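Local coordinates for mandelate racemase / muconate lactonizing enzyme, C-terminal domain protein (Pseudovibrio sp. JE062, PDB 4JHM) that is of unknown function but belongs to the enolase superfamily, pairing an alpha+beta capping domain with a TIM-type barrel, at residues 24-29 / 33-38; 139-144 / 150-155. All coordinates share one frame; numbering follows the deposited sequence.

Overall arrangement
Interaction 1 belongs to the N-terminal capping domain and interaction 2 to the C-terminal barrel, and their centres lie about 17 Å apart. They come in series along the chain yet touch in space: the loop 24-29, in the connection between strands 8-16 and 34-44, reaches across to segment 139-144, which starts at the end of barrel strand 133-139. Met142, modelled as selenomethionine, lies with SE 3.4 Å from Pro25 O, while Ile24 CG2 packs at 3.8 Å on Pro141 CB. Asp28 also forms a salt bridge to Lys174 of the barrel domain. In this superfamily the active site lies between the capping domain and the C-terminal ends of the barrel strands, so the junction probably borders it.

Interaction 1: residues 24-29 / 33-38; sequences IPWADN and LLYTNN
Tyr35 and Leu33 pack closely against Ile24 and Trp26. The phenol OH of Tyr35 works both ways: it accepts a hydrogen bond from Trp26 NE1 at 3.1 Å, with an N-H...O angle of 149°, and offers a weak one to Ile24 O, 3.4 Å from OH. Tyr35 OH sits near the indole plane, 14° out of it, at the edge where the N-H points, although the bond itself is bent. A tyrosine suits this buried place, since its polar tip serves the loop while its ring supplies apolar surface. Ile24 CD1 rests over one ring face, 4.2 Å from the centroid of Tyr35, in a CH-pi contact. Strand 34-44 is an inner strand of the four-stranded antiparallel sheet of the capping domain, and the 24-29 segment belongs to the connection from strand 8-16. With CG anti to the carbonyl carbon (chi1 -62°), Leu33 sends CD1 to within 3.7 Å of Trp26 NE1, and Cys96 of a second subunit packs on both residues. The looser side is at Pro25, partly exposed, whose CB comes no nearer than 4.3 Å to Leu33 N.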
ATOM      1  N   ILE A  24     -14.467 -26.618  34.630  1.00108.88           N
ATOM      2  CA  ILE A  24     -14.691 -26.530  33.186  1.00115.07           C
ATOM      3  C   ILE A  24     -13.424 -26.112  32.443  1.00111.00           C
ATOM      4  O   ILE A  24     -13.092 -24.926  32.385  1.00 88.08           O
ATOM      5  CB  ILE A  24     -15.832 -25.554  32.808  1.00118.01           C
ATOM      6  CG1 ILE A  24     -16.871 -25.436  33.927  1.00122.37           C
ATOM      7  CG2 ILE A  24     -16.498 -26.007  31.518  1.00115.69           C
ATOM      8  CD1 ILE A  24     -16.595 -24.309  34.900  1.00123.49           C
ATOM      9  N   PRO A  25     -12.709 -27.096  31.876  1.00118.80           N
ATOM     10  CA  PRO A  25     -11.558 -26.848  31.021  1.00122.15           C
ATOM     11  C   PRO A  25     -11.955 -26.804  29.545  1.00116.29           C
ATOM     12  O   PRO A  25     -12.704 -27.668  29.085  1.00111.32           O
ATOM     13  CB  PRO A  25     -10.657 -28.054  31.305  1.00122.08           C
ATOM     14  CG  PRO A  25     -11.583 -29.144  31.748  1.00116.60           C
ATOM     15  CD  PRO A  25     -12.913 -28.537  32.102  1.00113.83           C
ATOM     16  N   TRP A  26     -11.457 -25.808  28.816  1.00115.26           N
ATOM     17  CA  TRP A  26     -11.793 -25.655  27.398  1.00118.30           C
ATOM     18  C   TRP A  26     -10.659 -26.084  26.465  1.00114.84           C
ATOM     19  O   TRP A  26     -10.668 -25.755  25.281  1.00117.72           O
ATOM     20  CB  TRP A  26     -12.239 -24.217  27.072  1.00120.87           C
ATOM     21  CG  TRP A  26     -11.891 -23.164  28.102  1.00120.23           C
ATOM     22  CD1 TRP A  26     -12.636 -22.810  29.192  1.00116.43           C
ATOM     23  CD2 TRP A  26     -10.734 -22.314  28.115  1.00119.84           C
ATOM     24  NE1 TRP A  26     -12.009 -21.804  29.889  1.00109.83           N
ATOM     25  CE2 TRP A  26     -10.840 -21.482  29.250  1.00114.86           C
ATOM     26  CE3 TRP A  26      -9.616 -22.178  27.282  1.00119.96           C
ATOM     27  CZ2 TRP A  26      -9.871 -20.530  29.574  1.00115.78           C
ATOM     28  CZ3 TRP A  26      -8.654 -21.230  27.606  1.00115.93           C
ATOM     29  CH2 TRP A  26      -8.790 -20.419  28.740  1.00114.76           C
ATOM     30  N   ALA A  27      -9.693 -26.823  26.999  1.00120.25           N
ATOM     31  CA  ALA A  27      -8.621 -27.390  26.187  1.00124.68           C
ATOM     32  C   ALA A  27      -8.562 -28.891  26.427  1.00125.18           C
ATOM     33  O   ALA A  27      -8.913 -29.360  27.508  1.00147.24           O
ATOM     34  CB  ALA A  27      -7.293 -26.742  26.538  1.00136.93           C
ATOM     35  N   ASP A  28      -8.121 -29.644  25.426  1.00120.65           N
ATOM     36  CA  ASP A  28      -8.115 -31.100  25.525  1.00121.15           C
ATOM     37  C   ASP A  28      -6.939 -31.612  26.344  1.00134.62           C
ATOM     38  O   ASP A  28      -5.785 -31.481  25.940  1.00144.12           O
ATOM     39  CB  ASP A  28      -8.086 -31.734  24.137  1.00120.96           C
ATOM     40  CG  ASP A  28      -8.485 -33.193  24.158  1.00123.06           C
ATOM     41  OD1 ASP A  28      -9.187 -33.612  25.103  1.00126.36           O
ATOM     42  OD2 ASP A  28      -8.106 -33.924  23.221  1.00126.14           O
ATOM     43  N   ASN A  29      -7.252 -32.194  27.500  1.00143.73           N
ATOM     44  CA  ASN A  29      -6.254 -32.791  28.389  1.00147.66           C
ATOM     45  C   ASN A  29      -5.329 -31.776  29.065  1.00145.33           C
ATOM     46  O   ASN A  29      -4.283 -32.145  29.607  1.00152.26           O
ATOM     47  CB  ASN A  29      -5.444 -33.858  27.645  1.00154.93           C
ATOM     48  CG  ASN A  29      -6.280 -35.072  27.286  1.00156.96           C
ATOM     49  OD1 ASN A  29      -6.758 -35.199  26.158  1.00148.99           O
ATOM     50  ND2 ASN A  29      -6.476 -35.964  28.253  1.00155.62           N
ATOM     51  N   LEU A  33      -9.610 -26.537  35.207  1.00 72.97           N
ATOM     52  CA  LEU A  33      -9.508 -25.186  35.748  1.00 75.16           C
ATOM     53  C   LEU A  33     -10.385 -24.999  36.979  1.00 81.10           C
ATOM     54  O   LEU A  33     -11.566 -25.351  36.974  1.00 86.15           O
ATOM     55  CB  LEU A  33      -9.907 -24.150  34.699  1.00 74.31           C
ATOM     56  CG  LEU A  33      -9.058 -24.085  33.433  1.00 76.69           C
ATOM     57  CD1 LEU A  33      -9.689 -23.118  32.441  1.00 75.99           C
ATOM     58  CD2 LEU A  33      -7.621 -23.685  33.744  1.00 76.03           C
ATOM     59  N   LEU A  34      -9.789 -24.436  38.026  1.00 82.68           N
ATOM     60  CA  LEU A  34     -10.516 -24.041  39.227  1.00 79.69           C
ATOM     61  C   LEU A  34     -10.943 -22.584  39.100  1.00 80.40           C
ATOM     62  O   LEU A  34     -10.107 -21.690  38.964  1.00 82.44           O
ATOM     63  CB  LEU A  34      -9.636 -24.212  40.466  1.00 80.00           C
ATOM     64  CG  LEU A  34      -9.566 -25.597  41.119  1.00 79.84           C
ATOM     65  CD1 LEU A  34      -9.457 -26.710  40.090  1.00 82.33           C
ATOM     66  CD2 LEU A  34      -8.394 -25.647  42.084  1.00 80.29           C
ATOM     67  N   TYR A  35     -12.250 -22.348  39.156  1.00 83.66           N
ATOM     68  CA  TYR A  35     -12.792 -21.007  38.966  1.00 76.87           C
ATOM     69  C   TYR A  35     -12.893 -20.230  40.273  1.00 70.38           C
ATOM     70  O   TYR A  35     -13.447 -20.711  41.256  1.00 71.64           O
ATOM     71  CB  TYR A  35     -14.142 -21.079  38.245  1.00 75.74           C
ATOM     72  CG  TYR A  35     -13.948 -21.221  36.760  1.00 77.10           C
ATOM     73  CD1 TYR A  35     -13.389 -22.374  36.222  1.00 86.44           C
ATOM     74  CD2 TYR A  35     -14.268 -20.188  35.896  1.00 79.50           C
ATOM     75  CE1 TYR A  35     -13.178 -22.502  34.859  1.00 85.75           C
ATOM     76  CE2 TYR A  35     -14.060 -20.307  34.534  1.00 88.48           C
ATOM     77  CZ  TYR A  35     -13.514 -21.466  34.022  1.00 82.40           C
ATOM     78  OH  TYR A  35     -13.309 -21.584  32.670  1.00 85.57           O
ATOM     79  N   THR A  36     -12.318 -19.032  40.261  1.00 67.19           N
ATOM     80  CA  THR A  36     -12.359 -18.110  41.380  1.00 64.00           C
ATOM     81  C   THR A  36     -13.040 -16.833  40.934  1.00 68.63           C
ATOM     82  O   THR A  36     -12.852 -16.389  39.795  1.00 62.37           O
ATOM     83  CB  THR A  36     -10.951 -17.714  41.828  1.00 63.46           C
ATOM     84  OG1 THR A  36     -10.206 -18.885  42.165  1.00 70.60           O
ATOM     85  CG2 THR A  36     -11.016 -16.791  43.023  1.00 65.70           C
ATOM     86  N   ASN A  37     -13.824 -16.243  41.830  1.00 70.15           N
ATOM     87  CA  ASN A  37     -14.431 -14.945  41.577  1.00 71.32           C
ATOM     88  C   ASN A  37     -13.810 -13.908  42.507  1.00 77.02           C
ATOM     89  O   ASN A  37     -13.643 -14.164  43.700  1.00 86.42           O
ATOM     90  CB  ASN A  37     -15.941 -15.015  41.791  1.00 74.20           C
ATOM     91  CG  ASN A  37     -16.680 -13.835  41.184  1.00 75.57           C
ATOM     92  OD1 ASN A  37     -16.073 -12.877  40.712  1.00 81.00           O
ATOM     93  ND2 ASN A  37     -18.004 -13.902  41.197  1.00 76.67           N
ATOM     94  N   ASN A  38     -13.457 -12.750  41.956  1.00 75.41           N
ATOM     95  CA  ASN A  38     -12.880 -11.662  42.739  1.00 72.46           C
ATOM     96  C   ASN A  38     -13.858 -10.507  42.836  1.00 74.04           C
ATOM     97  O   ASN A  38     -14.234  -9.923  41.825  1.00 74.51           O
ATOM     98  CB  ASN A  38     -11.587 -11.183  42.095  1.00 72.39           C
ATOM     99  CG  ASN A  38     -10.591 -12.304  41.902  1.00 75.84           C
ATOM    100  OD1 ASN A  38     -10.010 -12.805  42.866  1.00 86.54           O
ATOM    101  ND2 ASN A  38     -10.385 -12.707  40.653  1.00 72.92           N
TER

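Interaction 2: residues 139-144 / 150-155; sequences STPMFD and FPYIDD
Tyr152 leans from helix 149-159 onto Thr140, Pro141 and Phe143, packing the helix onto the loop that leads into it. This is a beta-alpha unit of the TIM-type barrel: strand 133-139, a loop, then the helix, which leads on to the parallel neighbour 163-167. At the base of the side chain, Tyr152 CB meets the ring of Phe143, with CE2 of that ring 3.7 Å away. With CG anti to the backbone N (chi1 175°), the tyrosine ring extends from the helix toward the loop. Tyr152 CG lies 3.9 Å from Phe143 CZ; the phenylalanine turns its edge to the tyrosine face in an offset edge-to-face pair, the planes at 63° and the centroids 5.7 Å apart. Farther out, CE1 lies against the CG2 methyl of Thr140, and Tyr152 CZ is 3.8 Å from Pro141 CD, whose ring offers a rigid apolar surface. The tip OH lies near Thr140 CA and is hydrogen-bonded to Tyr327 O, so the polar end of a largely apolar contact is satisfied. Thr140 serves both needs, its CG2 methyl on the tyrosine ring and its OG1 donating to Pro141 O at 3.0 Å, the donor tilted 32° from the carbonyl plane.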
ATOM      1  N   SER A 139     -23.275 -21.080  26.120  1.00 70.29           N
ATOM      2  CA  SER A 139     -21.850 -21.322  25.944  1.00 67.52           C
ATOM      3  C   SER A 139     -21.515 -22.615  26.672  1.00 72.12           C
ATOM      4  O   SER A 139     -21.535 -22.663  27.899  1.00 82.34           O
ATOM      5  CB  SER A 139     -21.046 -20.155  26.505  1.00 65.36           C
ATOM      6  OG  SER A 139     -19.822 -20.005  25.815  1.00 64.63           O
ATOM      7  N   THR A 140     -21.218 -23.663  25.911  1.00 74.30           N
ATOM      8  CA  THR A 140     -21.246 -25.025  26.442  1.00 78.45           C
ATOM      9  C   THR A 140     -19.918 -25.473  27.038  1.00 79.77           C
ATOM     10  O   THR A 140     -18.868 -24.925  26.710  1.00 80.28           O
ATOM     11  CB  THR A 140     -21.620 -26.038  25.343  1.00 81.39           C
ATOM     12  OG1 THR A 140     -20.442 -26.429  24.626  1.00 82.28           O
ATOM     13  CG2 THR A 140     -22.627 -25.434  24.376  1.00 83.66           C
ATOM     14  N   PRO A 141     -19.967 -26.485  27.916  1.00 82.52           N
ATOM     15  CA  PRO A 141     -18.755 -27.130  28.393  1.00 86.90           C
ATOM     16  C   PRO A 141     -18.238 -28.128  27.365  1.00 87.93           C
ATOM     17  O   PRO A 141     -18.905 -28.391  26.361  1.00 85.60           O
ATOM     18  CB  PRO A 141     -19.226 -27.862  29.649  1.00 89.59           C
ATOM     19  CG  PRO A 141     -20.651 -28.197  29.367  1.00 88.28           C
ATOM     20  CD  PRO A 141     -21.179 -27.071  28.516  1.00 88.32           C
HETATM   21  N   MSE A 142     -17.062 -28.684  27.619  1.00 86.65           N
HETATM   22  CA  MSE A 142     -16.472 -29.659  26.716  1.00 91.20           C
HETATM   23  C   MSE A 142     -16.743 -31.041  27.242  1.00 91.29           C
HETATM   24  O   MSE A 142     -16.487 -31.330  28.408  1.00 95.17           O
HETATM   25  CB  MSE A 142     -14.983 -29.347  26.620  1.00 97.37           C
HETATM   26  CG  MSE A 142     -14.091 -30.577  26.534  1.00106.86           C
HETATM   27 SE   MSE A 142     -12.218 -29.963  26.596  1.00124.31          SE
HETATM   28  CE  MSE A 142     -11.480 -31.345  25.409  1.00133.67           C
ATOM     29  N   PHE A 143     -17.283 -31.908  26.392  1.00 87.23           N
ATOM     30  CA  PHE A 143     -17.501 -33.295  26.769  1.00 88.66           C
ATOM     31  C   PHE A 143     -16.402 -34.181  26.183  1.00 96.22           C
ATOM     32  O   PHE A 143     -15.760 -33.816  25.194  1.00 93.93           O
ATOM     33  CB  PHE A 143     -18.878 -33.767  26.308  1.00 88.51           C
ATOM     34  CG  PHE A 143     -20.012 -32.940  26.847  1.00 91.50           C
ATOM     35  CD1 PHE A 143     -20.254 -32.871  28.208  1.00 92.88           C
ATOM     36  CD2 PHE A 143     -20.847 -32.239  25.990  1.00 95.20           C
ATOM     37  CE1 PHE A 143     -21.298 -32.112  28.708  1.00 90.56           C
ATOM     38  CE2 PHE A 143     -21.897 -31.481  26.483  1.00 94.44           C
ATOM     39  CZ  PHE A 143     -22.120 -31.417  27.844  1.00 90.91           C
ATOM     40  N   ASP A 144     -16.182 -35.338  26.804  1.00101.04           N
ATOM     41  CA  ASP A 144     -15.116 -36.250  26.389  1.00100.20           C
ATOM     42  C   ASP A 144     -15.430 -36.944  25.063  1.00101.12           C
ATOM     43  O   ASP A 144     -14.530 -37.177  24.255  1.00 98.51           O
ATOM     44  CB  ASP A 144     -14.848 -37.299  27.474  1.00107.70           C
ATOM     45  CG  ASP A 144     -13.993 -36.763  28.609  1.00107.50           C
ATOM     46  OD1 ASP A 144     -14.338 -35.704  29.169  1.00108.37           O
ATOM     47  OD2 ASP A 144     -12.974 -37.404  28.947  1.00107.40           O
ATOM     48  N   PHE A 150     -25.184 -34.345  22.345  1.00 96.44           N
ATOM     49  CA  PHE A 150     -26.540 -34.320  21.800  1.00101.64           C
ATOM     50  C   PHE A 150     -27.613 -34.087  22.866  1.00104.68           C
ATOM     51  O   PHE A 150     -28.490 -33.241  22.680  1.00109.34           O
ATOM     52  CB  PHE A 150     -26.836 -35.596  21.005  1.00107.30           C
ATOM     53  CG  PHE A 150     -25.855 -35.864  19.895  1.00111.83           C
ATOM     54  CD1 PHE A 150     -25.381 -34.832  19.103  1.00105.93           C
ATOM     55  CD2 PHE A 150     -25.417 -37.154  19.638  1.00117.39           C
ATOM     56  CE1 PHE A 150     -24.482 -35.082  18.082  1.00108.63           C
ATOM     57  CE2 PHE A 150     -24.519 -37.410  18.616  1.00115.04           C
ATOM     58  CZ  PHE A 150     -24.052 -36.373  17.837  1.00110.20           C
ATOM     59  N   PRO A 151     -27.560 -34.836  23.983  1.00104.62           N
ATOM     60  CA  PRO A 151     -28.513 -34.559  25.056  1.00 99.74           C
ATOM     61  C   PRO A 151     -28.446 -33.105  25.506  1.00 92.95           C
ATOM     62  O   PRO A 151     -29.471 -32.435  25.600  1.00 96.52           O
ATOM     63  CB  PRO A 151     -28.058 -35.491  26.183  1.00100.17           C
ATOM     64  CG  PRO A 151     -27.373 -36.616  25.488  1.00101.43           C
ATOM     65  CD  PRO A 151     -26.716 -36.008  24.281  1.00103.66           C
ATOM     66  N   TYR A 152     -27.238 -32.620  25.767  1.00 86.05           N
ATOM     67  CA  TYR A 152     -27.046 -31.250  26.212  1.00 84.54           C
ATOM     68  C   TYR A 152     -27.660 -30.261  25.226  1.00 89.55           C
ATOM     69  O   TYR A 152     -28.355 -29.325  25.622  1.00 91.41           O
ATOM     70  CB  TYR A 152     -25.557 -30.948  26.396  1.00 78.81           C
ATOM     71  CG  TYR A 152     -25.282 -29.509  26.747  1.00 75.68           C
ATOM     72  CD1 TYR A 152     -25.092 -28.557  25.753  1.00 75.20           C
ATOM     73  CD2 TYR A 152     -25.231 -29.091  28.068  1.00 75.50           C
ATOM     74  CE1 TYR A 152     -24.847 -27.234  26.066  1.00 72.39           C
ATOM     75  CE2 TYR A 152     -24.987 -27.767  28.389  1.00 76.07           C
ATOM     76  CZ  TYR A 152     -24.796 -26.844  27.381  1.00 72.50           C
ATOM     77  OH  TYR A 152     -24.551 -25.528  27.688  1.00 75.24           O
ATOM     78  N   ILE A 153     -27.399 -30.462  23.940  1.00 91.63           N
ATOM     79  CA  ILE A 153     -27.947 -29.577  22.920  1.00 95.93           C
ATOM     80  C   ILE A 153     -29.471 -29.685  22.880  1.00 99.26           C
ATOM     81  O   ILE A 153     -30.161 -28.708  22.594  1.00107.49           O
ATOM     82  CB  ILE A 153     -27.357 -29.881  21.529  1.00 96.34           C
ATOM     83  CG1 ILE A 153     -25.878 -29.490  21.492  1.00 92.76           C
ATOM     84  CG2 ILE A 153     -28.126 -29.134  20.447  1.00 95.19           C
ATOM     85  CD1 ILE A 153     -25.145 -29.963  20.257  1.00 90.78           C
ATOM     86  N   ASP A 154     -29.995 -30.869  23.181  1.00 96.90           N
ATOM     87  CA  ASP A 154     -31.439 -31.077  23.190  1.00 99.43           C
ATOM     88  C   ASP A 154     -32.124 -30.305  24.326  1.00100.01           C
ATOM     89  O   ASP A 154     -33.238 -29.812  24.155  1.00103.57           O
ATOM     90  CB  ASP A 154     -31.769 -32.571  23.258  1.00101.12           C
ATOM     91  CG  ASP A 154     -31.514 -33.289  21.938  1.00 98.88           C
ATOM     92  OD1 ASP A 154     -31.264 -32.610  20.920  1.00 97.14           O
ATOM     93  OD2 ASP A 154     -31.565 -34.534  21.914  1.00 98.58           O
ATOM     94  N   ASP A 155     -31.462 -30.198  25.477  1.00 96.93           N
ATOM     95  CA  ASP A 155     -31.936 -29.316  26.545  1.00 95.02           C
ATOM     96  C   ASP A 155     -31.915 -27.874  26.064  1.00 93.87           C
ATOM     97  O   ASP A 155     -32.932 -27.185  26.086  1.00 95.93           O
ATOM     98  CB  ASP A 155     -31.050 -29.418  27.787  1.00 95.77           C
ATOM     99  CG  ASP A 155     -31.228 -30.712  28.531  1.00 99.10           C
ATOM    100  OD1 ASP A 155     -32.298 -31.341  28.396  1.00106.56           O
ATOM    101  OD2 ASP A 155     -30.292 -31.094  29.263  1.00102.53           O
TER